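Local coordinates for protein bifunctional endomannanase/endoglucanase (Caldanaerobius polysaccharolyticus, PDB 3W0K) that probably hydrolyses internal beta-1,4 linkages in mannan and cellulose chains, as a glycoside hydrolase of family 5, at residues A[78-89]-A[128-139]. Numbering follows the deposited sequence.
Sequences HMCLNLHRAPGY and KFLSFDLVNEPP. With TRS (2-amino-2-hydroxymethyl-propane-1,3-diol), chain C.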
# COMPACT_ATOMS: atom_id res chain seq x y z
N HIS A 78 -8.05 -11.98 -1.82
CA HIS A 78 -8.70 -10.71 -2.13
C HIS A 78 -7.69 -9.82 -2.84
O HIS A 78 -6.54 -9.73 -2.42
CB HIS A 78 -9.15 -10.02 -0.83
CG HIS A 78 -9.66 -8.62 -1.03
ND1 HIS A 78 -11.00 -8.33 -1.17
CD2 HIS A 78 -9.00 -7.44 -1.14
CE1 HIS A 78 -11.14 -7.02 -1.35
NE2 HIS A 78 -9.94 -6.47 -1.34
N MET A 79 -8.13 -9.16 -3.91
CA MET A 79 -7.25 -8.26 -4.65
C MET A 79 -7.65 -6.81 -4.44
O MET A 79 -8.81 -6.44 -4.63
CB MET A 79 -7.27 -8.58 -6.15
CG MET A 79 -6.26 -7.75 -6.94
SD MET A 79 -6.24 -8.12 -8.70
CE MET A 79 -6.94 -6.63 -9.38
N CYS A 80 -6.68 -6.00 -4.03
CA CYS A 80 -6.91 -4.58 -3.82
C CYS A 80 -6.17 -3.82 -4.91
O CYS A 80 -4.93 -3.78 -4.92
CB CYS A 80 -6.42 -4.15 -2.44
SG CYS A 80 -6.63 -2.39 -2.12
N LEU A 81 -6.92 -3.26 -5.85
CA LEU A 81 -6.35 -2.51 -6.97
C LEU A 81 -6.09 -1.07 -6.53
O LEU A 81 -7.00 -0.39 -6.06
CB LEU A 81 -7.30 -2.53 -8.16
CG LEU A 81 -6.89 -1.73 -9.40
CD1 LEU A 81 -5.62 -2.31 -10.01
CD2 LEU A 81 -8.02 -1.75 -10.42
N ASN A 82 -4.86 -0.61 -6.72
CA ASN A 82 -4.48 0.75 -6.33
C ASN A 82 -3.84 1.55 -7.45
O ASN A 82 -3.05 1.01 -8.23
CB ASN A 82 -3.48 0.67 -5.16
CG ASN A 82 -2.76 1.99 -4.90
OD1 ASN A 82 -1.56 2.11 -5.16
ND2 ASN A 82 -3.49 2.98 -4.41
N LEU A 83 -4.19 2.83 -7.56
CA LEU A 83 -3.54 3.68 -8.54
C LEU A 83 -2.36 4.27 -7.77
O LEU A 83 -2.54 5.08 -6.85
CB LEU A 83 -4.45 4.81 -9.05
CG LEU A 83 -5.53 4.44 -10.06
CD1 LEU A 83 -6.17 5.73 -10.59
CD2 LEU A 83 -4.94 3.65 -11.22
N HIS A 84 -1.15 3.77 -8.06
CA HIS A 84 0.05 4.25 -7.39
C HIS A 84 0.48 5.57 -8.01
O HIS A 84 0.85 6.51 -7.31
CB HIS A 84 1.17 3.22 -7.48
CG HIS A 84 2.32 3.51 -6.58
ND1 HIS A 84 3.42 4.23 -7.00
CD2 HIS A 84 2.52 3.24 -5.27
CE1 HIS A 84 4.24 4.40 -5.98
NE2 HIS A 84 3.72 3.80 -4.92
N ARG A 85 0.54 5.57 -9.34
CA ARG A 85 0.81 6.79 -10.09
C ARG A 85 -0.55 6.98 -10.74
O ARG A 85 -1.02 6.11 -11.49
CB ARG A 85 1.90 6.64 -11.15
CG ARG A 85 2.05 7.93 -11.99
CD ARG A 85 3.26 7.91 -12.91
NE ARG A 85 4.52 7.96 -12.17
CZ ARG A 85 5.11 9.07 -11.74
NH1 ARG A 85 4.56 10.26 -11.96
NH2 ARG A 85 6.25 8.99 -11.07
N ALA A 86 -1.23 8.04 -10.33
CA ALA A 86 -2.56 8.38 -10.83
C ALA A 86 -2.45 9.66 -11.64
O ALA A 86 -1.42 10.34 -11.59
CB ALA A 86 -3.51 8.59 -9.65
N PRO A 87 -3.48 9.99 -12.43
CA PRO A 87 -3.42 11.23 -13.22
C PRO A 87 -3.13 12.41 -12.30
O PRO A 87 -3.91 12.73 -11.40
CB PRO A 87 -4.83 11.32 -13.80
CG PRO A 87 -5.15 9.89 -14.07
CD PRO A 87 -4.66 9.18 -12.81
N GLY A 88 -1.96 13.02 -12.50
CA GLY A 88 -1.58 14.17 -11.70
C GLY A 88 -0.91 13.90 -10.36
O GLY A 88 -0.72 14.84 -9.58
N TYR A 89 -0.56 12.65 -10.06
CA TYR A 89 0.10 12.37 -8.79
C TYR A 89 0.75 11.01 -8.58
O TYR A 89 0.19 9.97 -8.91
CB TYR A 89 -0.84 12.58 -7.59
CG TYR A 89 -0.15 12.38 -6.25
CD1 TYR A 89 0.81 13.29 -5.81
CD2 TYR A 89 -0.41 11.26 -5.46
CE1 TYR A 89 1.49 13.09 -4.61
CE2 TYR A 89 0.27 11.06 -4.25
CZ TYR A 89 1.22 11.98 -3.84
OH TYR A 89 1.89 11.81 -2.64
N LYS A 128 -15.66 -9.21 -1.55
CA LYS A 128 -14.93 -10.25 -0.84
C LYS A 128 -13.64 -10.50 -1.63
O LYS A 128 -12.59 -10.77 -1.06
CB LYS A 128 -15.77 -11.53 -0.79
CG LYS A 128 -15.09 -12.72 -0.15
CD LYS A 128 -16.06 -13.88 0.01
CE LYS A 128 -15.38 -15.11 0.57
NZ LYS A 128 -16.38 -16.18 0.86
N PHE A 129 -13.73 -10.31 -2.95
CA PHE A 129 -12.60 -10.54 -3.84
C PHE A 129 -11.92 -9.31 -4.45
O PHE A 129 -10.80 -9.41 -4.95
CB PHE A 129 -13.03 -11.48 -4.98
CG PHE A 129 -13.34 -12.87 -4.53
CD1 PHE A 129 -12.32 -13.79 -4.34
CD2 PHE A 129 -14.66 -13.26 -4.28
CE1 PHE A 129 -12.60 -15.09 -3.91
CE2 PHE A 129 -14.95 -14.56 -3.85
CZ PHE A 129 -13.92 -15.47 -3.66
N LEU A 130 -12.59 -8.16 -4.41
CA LEU A 130 -12.01 -6.96 -5.02
C LEU A 130 -12.35 -5.64 -4.33
O LEU A 130 -13.52 -5.37 -4.03
CB LEU A 130 -12.43 -6.89 -6.49
CG LEU A 130 -12.02 -5.67 -7.33
CD1 LEU A 130 -10.52 -5.63 -7.53
CD2 LEU A 130 -12.74 -5.73 -8.67
N SER A 131 -11.33 -4.83 -4.10
CA SER A 131 -11.50 -3.51 -3.51
C SER A 131 -10.67 -2.50 -4.30
O SER A 131 -9.72 -2.88 -5.00
CB SER A 131 -11.11 -3.49 -2.03
OG SER A 131 -9.75 -3.82 -1.83
N PHE A 132 -11.06 -1.23 -4.22
CA PHE A 132 -10.37 -0.14 -4.93
C PHE A 132 -9.70 0.80 -3.94
O PHE A 132 -10.37 1.42 -3.12
CB PHE A 132 -11.38 0.69 -5.74
CG PHE A 132 -12.01 -0.04 -6.91
CD1 PHE A 132 -11.53 -1.27 -7.36
CD2 PHE A 132 -13.09 0.54 -7.58
CE1 PHE A 132 -12.11 -1.90 -8.46
CE2 PHE A 132 -13.67 -0.09 -8.68
CZ PHE A 132 -13.18 -1.31 -9.12
N ASP A 133 -8.37 0.92 -4.04
CA ASP A 133 -7.57 1.81 -3.19
C ASP A 133 -7.31 3.02 -4.09
O ASP A 133 -6.42 3.00 -4.94
CB ASP A 133 -6.27 1.09 -2.80
CG ASP A 133 -5.42 1.87 -1.82
OD1 ASP A 133 -5.85 2.92 -1.30
OD2 ASP A 133 -4.29 1.41 -1.57
N LEU A 134 -8.09 4.08 -3.87
CA LEU A 134 -8.07 5.27 -4.72
C LEU A 134 -6.76 5.88 -5.21
O LEU A 134 -6.55 6.01 -6.42
CB LEU A 134 -8.99 6.35 -4.14
CG LEU A 134 -10.41 5.87 -3.80
CD1 LEU A 134 -11.29 7.07 -3.51
CD2 LEU A 134 -11.01 5.07 -4.96
N VAL A 135 -5.89 6.26 -4.29
CA VAL A 135 -4.62 6.85 -4.69
C VAL A 135 -3.59 6.60 -3.61
O VAL A 135 -3.82 6.84 -2.43
CB VAL A 135 -4.77 8.37 -5.03
CG1 VAL A 135 -5.40 9.14 -3.87
CG2 VAL A 135 -3.42 8.96 -5.43
N ASN A 136 -2.44 6.07 -4.02
CA ASN A 136 -1.39 5.76 -3.07
C ASN A 136 -0.78 6.96 -2.37
O ASN A 136 -0.44 7.96 -3.00
CB ASN A 136 -0.26 4.97 -3.75
CG ASN A 136 0.86 4.65 -2.78
OD1 ASN A 136 0.75 3.74 -1.97
ND2 ASN A 136 1.95 5.42 -2.85
N GLU A 137 -0.66 6.83 -1.05
CA GLU A 137 -0.02 7.82 -0.19
C GLU A 137 -0.06 9.30 -0.58
O GLU A 137 0.94 9.84 -1.07
CB GLU A 137 1.44 7.38 0.02
CG GLU A 137 1.57 5.97 0.62
CD GLU A 137 2.97 5.37 0.50
OE1 GLU A 137 3.75 5.78 -0.38
OE2 GLU A 137 3.27 4.44 1.28
N PRO A 138 -1.20 9.98 -0.37
CA PRO A 138 -1.33 11.41 -0.69
C PRO A 138 -0.24 12.17 0.08
O PRO A 138 0.25 11.71 1.11
CB PRO A 138 -2.73 11.75 -0.19
CG PRO A 138 -3.47 10.48 -0.38
CD PRO A 138 -2.49 9.43 0.10
N PRO A 139 0.14 13.37 -0.41
CA PRO A 139 1.17 14.18 0.23
C PRO A 139 0.78 14.85 1.54
O PRO A 139 -0.34 14.70 2.03
CB PRO A 139 1.50 15.21 -0.84
CG PRO A 139 0.17 15.46 -1.46
CD PRO A 139 -0.42 14.06 -1.59
C TRS C . 6.27 2.97 -1.53
C1 TRS C . 6.82 4.13 -2.39
C2 TRS C . 5.29 2.24 -2.42
C3 TRS C . 7.25 1.84 -1.16
N TRS C . 5.64 3.53 -0.32
O1 TRS C . 5.67 4.91 -2.99
O2 TRS C . 3.95 2.92 -2.31
O3 TRS C . 8.31 2.34 -0.20
O HOH W 1 1.56 7.64 -4.88
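H78 bridges strand 78-83 and the start of 128-139 with both ring nitrogens: ND1 donates to K128 O (2.9 Å), which lies in the ring plane although the donor stands well above the carbonyl plane, and NE2 shares a hydrogen bond with S131 OG (2.7 Å). Between these two bonds the imidazole cannot easily turn. Parallel pairing follows, from M79 N to F129 O through D133 N to L81 O. N82 and D133 then lie side by side, amide and carboxylate planes 39° apart; D133 OD2 pairs with R40, and N82 ND2, badly angled for it, instead reaches D133 O (3.0 Å) from above the carbonyl plane.

Beyond D133, N136 N still binds L83 O, and the N136 amide runs alongside the H84 ring, their planes 28° apart. A water joins both backbone carbonyls to N136 ND2, which also donates to E137 OE1 (3.1 Å); R40 holds N136 OD1, and R196 forms a salt bridge with E137 OE2.

With CG trans to the backbone N (chi1 -176°), the Y89 ring crosses V135 at about a right angle, Y89 CD2 against V135 CG2 (3.8 Å). Its edge faces N136 O and E137 O, and Y89 OH donates to E137 O (2.7 Å). Y89 CZ packs on P139 CD (3.5 Å). A leucine here would probably leave that carbonyl without its hydroxyl partner and open a gap beside P139.

H84 NE2 and E137 OE1 both hydrogen-bond Tris, probably from the crystallisation liquor. H84, N136 and E137 sit at the C-terminal mouth of the TIM barrel, beyond its third and fourth strands, and N136-E137 matches the Asn-Glu acid/base motif of family 5 hydrolases.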